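Photosystem II stability/assembly factor HCF136, chloroplastic (Cyanidioschyzon merolae, PDB 5OJ3) probably helps build photosystem II, as a seven-bladed beta-propeller factor needed for an early assembly intermediate that contains D2 and cytochrome b559. Local coordinates at residues Y364-V369 / V377-G382; R308-R313 / E330-G335; G177-V182 / M189-D194. One frame throughout, in Å; residues are numbered along the deposited sequence.

Interaction 1: Y364-V369 / V377-G382; sequences YGILDV and VWAAVG
Strands 366-369 and 377-381 run antiparallel, their axes 4.7 Å apart at closest approach and their directions 155° apart. Gly382 N donates to Gly365 O at the open end. Leu367 N donates to Ala380 O at 2.7 Å, and Ala380 N returns a bond to Asp368 O at 3.0 Å. Leu367 and Asp368 thus both face Ala380, which makes a beta bulge and shifts the register by one. These are the first two strands of a four-stranded propeller blade. Ile366, Val369, Ala379 and Val381 share one face of the sheet. Ile366 CD1 crosses obliquely onto Val381 CG2 at 3.6 Å. Val381 CG1, anti to the backbone N, meets Tyr364 CB at 3.5 Å. Val369 CG1 meets Val377 CG1 at 3.7 Å. At the bulge, Leu367 CG is anti to its carbonyl carbon (chi1 -56°), and CD1 lies 3.8 Å from Gly382 CA. An alanine here lacks CD1, and would probably leave the backbone of Val381 and Gly382 less well covered at the bulge. Ile366 and Val369, on the first face, pack on strand 328-332 of the blade before. On the opposite face Asp368 OD1 accepts from Ile412 N of the next blade.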
loop_
_atom_site.group_PDB
_atom_site.type_symbol
_atom_site.label_atom_id
_atom_site.label_comp_id
_atom_site.label_asym_id
_atom_site.label_seq_id
_atom_site.Cartn_x
_atom_site.Cartn_y
_atom_site.Cartn_z
ATOM N N TYR A 364 16.040 6.517 -12.692
ATOM C CA TYR A 364 14.650 6.653 -12.296
ATOM C C TYR A 364 14.354 5.801 -11.068
ATOM O O TYR A 364 14.846 4.680 -10.934
ATOM C CB TYR A 364 13.761 6.249 -13.465
ATOM C CG TYR A 364 13.820 7.247 -14.597
ATOM C CD1 TYR A 364 13.152 8.460 -14.510
ATOM C CD2 TYR A 364 14.568 6.990 -15.741
ATOM C CE1 TYR A 364 13.212 9.382 -15.534
ATOM C CE2 TYR A 364 14.634 7.908 -16.772
ATOM C CZ TYR A 364 13.951 9.101 -16.662
ATOM O OH TYR A 364 14.001 10.029 -17.676
ATOM N N GLY A 365 13.561 6.349 -10.158
ATOM C CA GLY A 365 13.241 5.661 -8.926
ATOM C C GLY A 365 12.065 4.711 -9.075
ATOM O O GLY A 365 11.135 4.954 -9.838
ATOM N N ILE A 366 12.125 3.608 -8.333
ATOM C CA ILE A 366 11.020 2.659 -8.298
ATOM C C ILE A 366 9.916 3.256 -7.439
ATOM O O ILE A 366 10.188 3.944 -6.448
ATOM C CB ILE A 366 11.477 1.296 -7.745
ATOM C CG1 ILE A 366 12.702 0.765 -8.500
ATOM C CG2 ILE A 366 10.337 0.279 -7.806
ATOM C CD1 ILE A 366 12.459 0.496 -9.960
ATOM N N LEU A 367 8.664 3.035 -7.831
ATOM C CA LEU A 367 7.542 3.587 -7.085
ATOM C C LEU A 367 6.706 2.541 -6.368
ATOM O O LEU A 367 6.134 2.847 -5.320
ATOM C CB LEU A 367 6.640 4.409 -8.016
ATOM C CG LEU A 367 7.375 5.536 -8.751
ATOM C CD1 LEU A 367 6.555 6.082 -9.907
ATOM C CD2 LEU A 367 7.756 6.653 -7.790
ATOM N N ASP A 368 6.625 1.318 -6.891
ATOM C CA ASP A 368 5.958 0.224 -6.196
ATOM C C ASP A 368 6.345 -1.095 -6.852
ATOM O O ASP A 368 6.632 -1.145 -8.054
ATOM C CB ASP A 368 4.432 0.391 -6.193
ATOM C CG ASP A 368 3.721 -0.758 -5.497
ATOM O OD1 ASP A 368 2.592 -1.103 -5.905
ATOM O OD2 ASP A 368 4.296 -1.323 -4.542
ATOM N N VAL A 369 6.342 -2.158 -6.049
ATOM C CA VAL A 369 6.711 -3.500 -6.482
ATOM C C VAL A 369 5.618 -4.462 -6.035
ATOM O O VAL A 369 5.121 -4.367 -4.907
ATOM C CB VAL A 369 8.079 -3.923 -5.905
ATOM C CG1 VAL A 369 8.341 -5.402 -6.157
ATOM C CG2 VAL A 369 9.191 -3.067 -6.492
ATOM N N VAL A 377 7.512 -10.905 -11.025
ATOM C CA VAL A 377 7.448 -9.649 -10.294
ATOM C C VAL A 377 7.315 -8.494 -11.277
ATOM O O VAL A 377 7.773 -8.564 -12.422
ATOM C CB VAL A 377 8.692 -9.454 -9.396
ATOM C CG1 VAL A 377 8.438 -8.380 -8.363
ATOM C CG2 VAL A 377 9.065 -10.757 -8.711
ATOM N N TRP A 378 6.684 -7.418 -10.810
ATOM C CA TRP A 378 6.441 -6.227 -11.609
ATOM C C TRP A 378 6.761 -4.994 -10.777
ATOM O O TRP A 378 6.620 -5.001 -9.552
ATOM C CB TRP A 378 4.995 -6.179 -12.111
ATOM C CG TRP A 378 4.700 -7.209 -13.152
ATOM C CD1 TRP A 378 4.267 -8.485 -12.943
ATOM C CD2 TRP A 378 4.796 -7.043 -14.571
ATOM N NE1 TRP A 378 4.100 -9.130 -14.145
ATOM C CE2 TRP A 378 4.415 -8.266 -15.161
ATOM C CE3 TRP A 378 5.171 -5.982 -15.401
ATOM C CZ2 TRP A 378 4.398 -8.455 -16.542
ATOM C CZ3 TRP A 378 5.153 -6.173 -16.771
ATOM C CH2 TRP A 378 4.770 -7.400 -17.327
ATOM N N ALA A 379 7.200 -3.934 -11.454
ATOM C CA ALA A 379 7.567 -2.695 -10.784
ATOM C C ALA A 379 7.130 -1.496 -11.612
ATOM O O ALA A 379 7.177 -1.531 -12.845
ATOM C CB ALA A 379 9.079 -2.629 -10.530
ATOM N N ALA A 380 6.713 -0.437 -10.925
ATOM C CA ALA A 380 6.346 0.830 -11.548
ATOM C C ALA A 380 7.461 1.838 -11.301
ATOM O O ALA A 380 7.966 1.950 -10.178
ATOM C CB ALA A 380 5.018 1.352 -10.998
ATOM N N VAL A 381 7.838 2.572 -12.351
ATOM C CA VAL A 381 9.036 3.398 -12.340
ATOM C C VAL A 381 8.672 4.833 -12.713
ATOM O O VAL A 381 7.671 5.092 -13.385
ATOM C CB VAL A 381 10.102 2.814 -13.303
ATOM C CG1 VAL A 381 11.297 3.727 -13.463
ATOM C CG2 VAL A 381 10.550 1.447 -12.814
ATOM N N GLY A 382 9.516 5.772 -12.270
ATOM C CA GLY A 382 9.218 7.191 -12.369
ATOM C C GLY A 382 9.131 7.717 -13.786
ATOM O O GLY A 382 8.464 8.729 -14.022
#

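Interaction 2: R308-R313 / E330-G335; sequences RSTSRR and ETIRGG
The loop 308-313 is a link between propeller blades, leaving the last strand of one blade, 304-307, for the first strand of the next, 314-319. It packs against the end of strand 328-332 and the turn that follows. One backbone bond crosses the contact: Arg333 N donates to Arg313 O at 2.9 Å, nearly along the C=O axis and almost straight (170°). Ile332 is the apolar centre. It meets Thr310 tip to tip, with Ile332 CD1 3.6 Å from Thr310 CG2, and Ile332 CG2 touches Arg312 CB, also at 3.6 Å. Thr310 OG1 turns back and donates to Arg312 O from above the carbonyl plane, which ties the link to itself. Past Ile332 the chain turns toward strand 336-340, and Gly335 N bonds to Ile332 O within that turn. Arg313 and Arg333 lie side by side, pointing the same way, with guanidinium planes 33° apart. Arg333 NH2 rests 3.4 Å from Arg313 CB, so charge meets aliphatic chain. The like-charged tips, Arg313 NH1 and Arg333 NH2, stay 4.7 Å apart, and some repulsion is likely. Arg313 NH1 has a weak bond to Arg289 O in the preceding blade. Arg312 CD lies 3.5 Å from Arg333 O.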
loop_
_atom_site.group_PDB
_atom_site.type_symbol
_atom_site.label_atom_id
_atom_site.label_comp_id
_atom_site.label_asym_id
_atom_site.label_seq_id
_atom_site.Cartn_x
_atom_site.Cartn_y
_atom_site.Cartn_z
ATOM N N ARG A 308 18.233 1.099 8.083
ATOM C CA ARG A 308 18.311 0.822 6.660
ATOM C C ARG A 308 19.665 0.211 6.316
ATOM O O ARG A 308 20.636 0.296 7.075
ATOM C CB ARG A 308 18.050 2.102 5.856
ATOM C CG ARG A 308 18.982 3.277 6.159
ATOM C CD ARG A 308 18.668 4.469 5.256
ATOM N NE ARG A 308 19.037 5.742 5.872
ATOM C CZ ARG A 308 20.228 6.317 5.752
ATOM N NH1 ARG A 308 21.177 5.737 5.030
ATOM N NH2 ARG A 308 20.472 7.474 6.352
ATOM N N SER A 309 19.716 -0.413 5.144
ATOM C CA SER A 309 20.887 -1.146 4.685
ATOM C C SER A 309 21.579 -0.436 3.534
ATOM O O SER A 309 22.311 -1.065 2.770
ATOM C CB SER A 309 20.500 -2.564 4.269
ATOM O OG SER A 309 19.541 -2.539 3.226
ATOM N N THR A 310 21.376 0.863 3.396
ATOM C CA THR A 310 21.885 1.557 2.232
ATOM C C THR A 310 22.728 2.760 2.593
ATOM O O THR A 310 22.659 3.311 3.695
ATOM C CB THR A 310 20.757 2.048 1.317
ATOM O OG1 THR A 310 19.738 2.711 2.104
ATOM C CG2 THR A 310 20.172 0.880 0.557
ATOM N N SER A 311 23.507 3.157 1.590
ATOM C CA SER A 311 24.032 4.509 1.571
ATOM C C SER A 311 22.881 5.504 1.552
ATOM O O SER A 311 22.761 6.380 2.416
ATOM C CB SER A 311 24.896 4.686 0.338
ATOM O OG SER A 311 24.229 4.153 -0.805
ATOM N N ARG A 312 22.046 5.405 0.532
ATOM C CA ARG A 312 20.922 6.300 0.255
ATOM C C ARG A 312 19.711 5.991 1.139
ATOM O O ARG A 312 19.730 5.076 1.955
ATOM C CB ARG A 312 20.533 6.200 -1.218
ATOM C CG ARG A 312 21.675 6.688 -2.093
ATOM C CD ARG A 312 21.279 6.717 -3.533
ATOM N NE ARG A 312 21.713 7.975 -4.105
ATOM C CZ ARG A 312 21.138 9.147 -3.849
ATOM N NH1 ARG A 312 20.098 9.236 -3.029
ATOM N NH2 ARG A 312 21.619 10.245 -4.383
ATOM N N ARG A 313 18.643 6.770 0.959
ATOM C CA ARG A 313 17.433 6.641 1.762
ATOM C C ARG A 313 16.365 5.847 1.007
ATOM O O ARG A 313 16.418 5.672 -0.211
ATOM C CB ARG A 313 16.865 8.021 2.125
ATOM C CG ARG A 313 17.878 8.955 2.743
ATOM C CD ARG A 313 17.792 8.786 4.243
ATOM N NE ARG A 313 18.793 9.538 4.990
ATOM C CZ ARG A 313 18.592 10.748 5.498
ATOM N NH1 ARG A 313 17.425 11.356 5.330
ATOM N NH2 ARG A 313 19.555 11.348 6.183
ATOM N N GLU A 330 12.227 -3.401 -0.581
ATOM C CA GLU A 330 12.422 -1.979 -0.350
ATOM C C GLU A 330 12.851 -1.321 -1.649
ATOM O O GLU A 330 13.449 -1.957 -2.522
ATOM C CB GLU A 330 13.464 -1.706 0.745
ATOM C CG GLU A 330 14.893 -2.027 0.351
ATOM C CD GLU A 330 15.867 -1.788 1.486
ATOM O OE1 GLU A 330 15.409 -1.474 2.605
ATOM O OE2 GLU A 330 17.088 -1.924 1.266
ATOM N N THR A 331 12.529 -0.040 -1.768
ATOM C CA THR A 331 12.934 0.766 -2.905
ATOM C C THR A 331 13.780 1.923 -2.410
ATOM O O THR A 331 13.355 2.681 -1.534
ATOM C CB THR A 331 11.719 1.314 -3.653
ATOM O OG1 THR A 331 11.152 0.289 -4.478
ATOM C CG2 THR A 331 12.122 2.503 -4.506
ATOM N N ILE A 332 14.961 2.052 -2.963
ATOM C CA ILE A 332 15.891 3.086 -2.548
ATOM C C ILE A 332 15.759 4.233 -3.542
ATOM O O ILE A 332 15.454 4.019 -4.724
ATOM C CB ILE A 332 17.323 2.516 -2.491
ATOM C CG1 ILE A 332 17.385 1.219 -1.664
ATOM C CG2 ILE A 332 18.252 3.491 -1.860
ATOM C CD1 ILE A 332 16.686 1.266 -0.307
ATOM N N ARG A 333 15.982 5.465 -3.083
ATOM C CA ARG A 333 15.887 6.583 -4.011
ATOM C C ARG A 333 16.991 6.508 -5.056
ATOM O O ARG A 333 18.118 6.092 -4.773
ATOM C CB ARG A 333 15.878 7.928 -3.282
ATOM C CG ARG A 333 14.549 8.127 -2.584
ATOM C CD ARG A 333 14.254 9.481 -1.982
ATOM N NE ARG A 333 14.940 9.768 -0.732
ATOM C CZ ARG A 333 14.434 10.564 0.204
ATOM N NH1 ARG A 333 13.240 11.108 0.027
ATOM N NH2 ARG A 333 15.098 10.794 1.324
ATOM N N GLY A 334 16.645 6.908 -6.276
ATOM C CA GLY A 334 17.514 6.725 -7.420
ATOM C C GLY A 334 17.514 5.329 -8.003
ATOM O O GLY A 334 18.436 4.984 -8.749
ATOM N N GLY A 335 16.513 4.510 -7.689
ATOM C CA GLY A 335 16.308 3.254 -8.380
ATOM C C GLY A 335 16.772 1.998 -7.674
ATOM O O GLY A 335 16.714 0.919 -8.277
#

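Interaction 3: G177-V182 / M189-D194; sequences GDEAWV and MLRSTD
Four backbone hydrogen bonds zip strands 179-182 and 189-192 into a regular antiparallel hairpin. Ala180 and Ser192 form one hydrogen-bonded pair, with Ala180 N giving to Ser192 O at 2.8 Å and Ser192 N giving back to Ala180 O. Val182 and Leu190 form the other, with Val182 N to Leu190 O, also at 2.8 Å, and Leu190 N to Val182 O. Between them Trp181 and Arg191 make a non-hydrogen-bonded pair, CA to CA 4.3 Å.

The charged contact is a salt bridge. One carboxylate oxygen, Glu179 OE2, takes both Arg191 NH2, at 2.6 Å, and Arg191 NE, at 2.9 Å. Both bonds are weak, bent to about 120° at the hydrogen, and the carboxylate and guanidinium planes stand 52° apart. The other oxygen, Glu179 OE1, accepts from Asn221 N, so the acid is held from two sides.

The aromatic contacts centre on Trp181. Arg191 lies alongside the indole, its CD over one face as a CH-pi contact, 3.6 Å from the centroid of the six-membered ring. The Arg191 chain is bent at chi3, and its guanidinium plane is only 22° from the ring plane. Met189 SD comes to the ring edge, 3.9 Å from Trp181 CE3, a Met-aromatic contact. One face and one edge of the indole thus meet two residues of the partner strand.

These are the two middle strands of a four-stranded propeller blade. Strand 169-176 flanks 179-185, and strand 200-202 flanks 188-192. Trp181 packs on Ala223 and Met189 on Met225, both in strand 222-227 of the next blade. The opposite face carries Val182 and Leu190, which meet Phe170 of strand 169-176.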
loop_
_atom_site.group_PDB
_atom_site.type_symbol
_atom_site.label_atom_id
_atom_site.label_comp_id
_atom_site.label_asym_id
_atom_site.label_seq_id
_atom_site.Cartn_x
_atom_site.Cartn_y
_atom_site.Cartn_z
ATOM N N GLY A 177 -16.234 -9.613 3.190
ATOM C CA GLY A 177 -17.556 -10.107 2.864
ATOM C C GLY A 177 -18.180 -9.264 1.773
ATOM O O GLY A 177 -17.781 -9.344 0.609
ATOM N N ASP A 178 -19.171 -8.455 2.142
ATOM C CA ASP A 178 -19.719 -7.435 1.258
ATOM C C ASP A 178 -19.614 -6.048 1.878
ATOM O O ASP A 178 -20.129 -5.076 1.310
ATOM C CB ASP A 178 -21.174 -7.766 0.907
ATOM C CG ASP A 178 -21.603 -7.174 -0.418
ATOM O OD1 ASP A 178 -20.922 -7.429 -1.434
ATOM O OD2 ASP A 178 -22.630 -6.466 -0.446
ATOM N N GLU A 179 -18.953 -5.938 3.026
ATOM C CA GLU A 179 -18.776 -4.682 3.738
ATOM C C GLU A 179 -17.511 -3.991 3.241
ATOM O O GLU A 179 -16.440 -4.604 3.198
ATOM C CB GLU A 179 -18.685 -4.959 5.239
ATOM C CG GLU A 179 -18.976 -3.790 6.159
ATOM C CD GLU A 179 -19.130 -4.240 7.601
ATOM O OE1 GLU A 179 -18.887 -5.435 7.878
ATOM O OE2 GLU A 179 -19.486 -3.406 8.457
ATOM N N ALA A 180 -17.634 -2.719 2.869
ATOM C CA ALA A 180 -16.525 -1.952 2.317
ATOM C C ALA A 180 -16.271 -0.712 3.161
ATOM O O ALA A 180 -17.212 -0.092 3.660
ATOM C CB ALA A 180 -16.801 -1.542 0.870
ATOM N N TRP A 181 -14.997 -0.353 3.310
ATOM C CA TRP A 181 -14.581 0.830 4.053
ATOM C C TRP A 181 -13.732 1.715 3.151
ATOM O O TRP A 181 -12.838 1.220 2.457
ATOM C CB TRP A 181 -13.777 0.453 5.305
ATOM C CG TRP A 181 -14.507 -0.411 6.293
ATOM C CD1 TRP A 181 -14.832 -1.727 6.147
ATOM C CD2 TRP A 181 -14.970 -0.024 7.594
ATOM N NE1 TRP A 181 -15.481 -2.182 7.270
ATOM C CE2 TRP A 181 -15.579 -1.155 8.173
ATOM C CE3 TRP A 181 -14.935 1.170 8.322
ATOM C CZ2 TRP A 181 -16.147 -1.130 9.445
ATOM C CZ3 TRP A 181 -15.502 1.193 9.587
ATOM C CH2 TRP A 181 -16.098 0.050 10.135
ATOM N N VAL A 182 -14.008 3.020 3.166
ATOM C CA VAL A 182 -13.263 4.008 2.392
ATOM C C VAL A 182 -12.800 5.109 3.334
ATOM O O VAL A 182 -13.523 5.484 4.264
ATOM C CB VAL A 182 -14.114 4.607 1.249
ATOM C CG1 VAL A 182 -13.228 5.262 0.199
ATOM C CG2 VAL A 182 -14.986 3.544 0.615
ATOM N N MET A 189 -14.231 9.248 6.591
ATOM C CA MET A 189 -14.421 7.808 6.495
ATOM C C MET A 189 -15.866 7.491 6.152
ATOM O O MET A 189 -16.789 8.188 6.583
ATOM C CB MET A 189 -14.032 7.090 7.790
ATOM C CG MET A 189 -13.637 5.638 7.574
ATOM S SD MET A 189 -13.510 4.714 9.113
ATOM C CE MET A 189 -11.916 5.270 9.703
ATOM N N LEU A 190 -16.048 6.432 5.368
ATOM C CA LEU A 190 -17.361 5.935 4.996
ATOM C C LEU A 190 -17.300 4.420 4.906
ATOM O O LEU A 190 -16.250 3.843 4.609
ATOM C CB LEU A 190 -17.840 6.503 3.653
ATOM C CG LEU A 190 -17.931 8.018 3.475
ATOM C CD1 LEU A 190 -16.638 8.552 2.891
ATOM C CD2 LEU A 190 -19.113 8.384 2.593
ATOM N N ARG A 191 -18.434 3.778 5.170
ATOM C CA ARG A 191 -18.558 2.355 4.918
ATOM C C ARG A 191 -19.945 2.060 4.382
ATOM O O ARG A 191 -20.896 2.823 4.578
ATOM C CB ARG A 191 -18.296 1.501 6.170
ATOM C CG ARG A 191 -19.363 1.582 7.247
ATOM C CD ARG A 191 -19.021 0.658 8.407
ATOM N NE ARG A 191 -19.823 -0.564 8.417
ATOM C CZ ARG A 191 -20.837 -0.774 9.249
ATOM N NH1 ARG A 191 -21.165 0.151 10.137
ATOM N NH2 ARG A 191 -21.522 -1.910 9.198
ATOM N N SER A 192 -20.035 0.940 3.680
ATOM C CA SER A 192 -21.299 0.383 3.242
ATOM C C SER A 192 -21.267 -1.107 3.515
ATOM O O SER A 192 -20.260 -1.773 3.263
ATOM C CB SER A 192 -21.558 0.646 1.751
ATOM O OG SER A 192 -20.712 -0.135 0.927
ATOM N N THR A 193 -22.373 -1.620 4.037
ATOM C CA THR A 193 -22.556 -3.044 4.245
ATOM C C THR A 193 -23.419 -3.654 3.149
ATOM O O THR A 193 -23.866 -4.797 3.289
ATOM C CB THR A 193 -23.156 -3.285 5.641
ATOM O OG1 THR A 193 -23.409 -4.683 5.841
ATOM C CG2 THR A 193 -24.452 -2.490 5.806
ATOM N N ASP A 194 -23.624 -2.929 2.044
ATOM C CA ASP A 194 -24.518 -3.376 0.987
ATOM C C ASP A 194 -23.774 -3.620 -0.326
ATOM O O ASP A 194 -24.410 -3.825 -1.366
ATOM C CB ASP A 194 -25.623 -2.351 0.765
ATOM C CG ASP A 194 -26.144 -1.752 2.064
ATOM O OD1 ASP A 194 -26.868 -2.432 2.817
ATOM O OD2 ASP A 194 -25.767 -0.596 2.353
#

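Overall arrangement
All three contacts belong to one propeller, in three different blades. Interactions 1 and 2 are in adjacent blades and touch, with Ile366 O 3.1 Å from Thr331 CG2; their centres are about 13 Å apart. Interaction 3 lies across the torus, its centre about 30 Å from that of interaction 1 and about 37 Å from that of interaction 2. Interactions 1 and 3 each join two neighbouring strands of a hairpin. Interaction 2 brings an interblade link onto a strand end. Interaction 3 is the most buried, and its regular pairing carries a salt bridge and aromatic contacts. Interaction 1 is bulged and mostly aliphatic. Interaction 2, partly exposed, has one backbone bond across it and is arginine-rich.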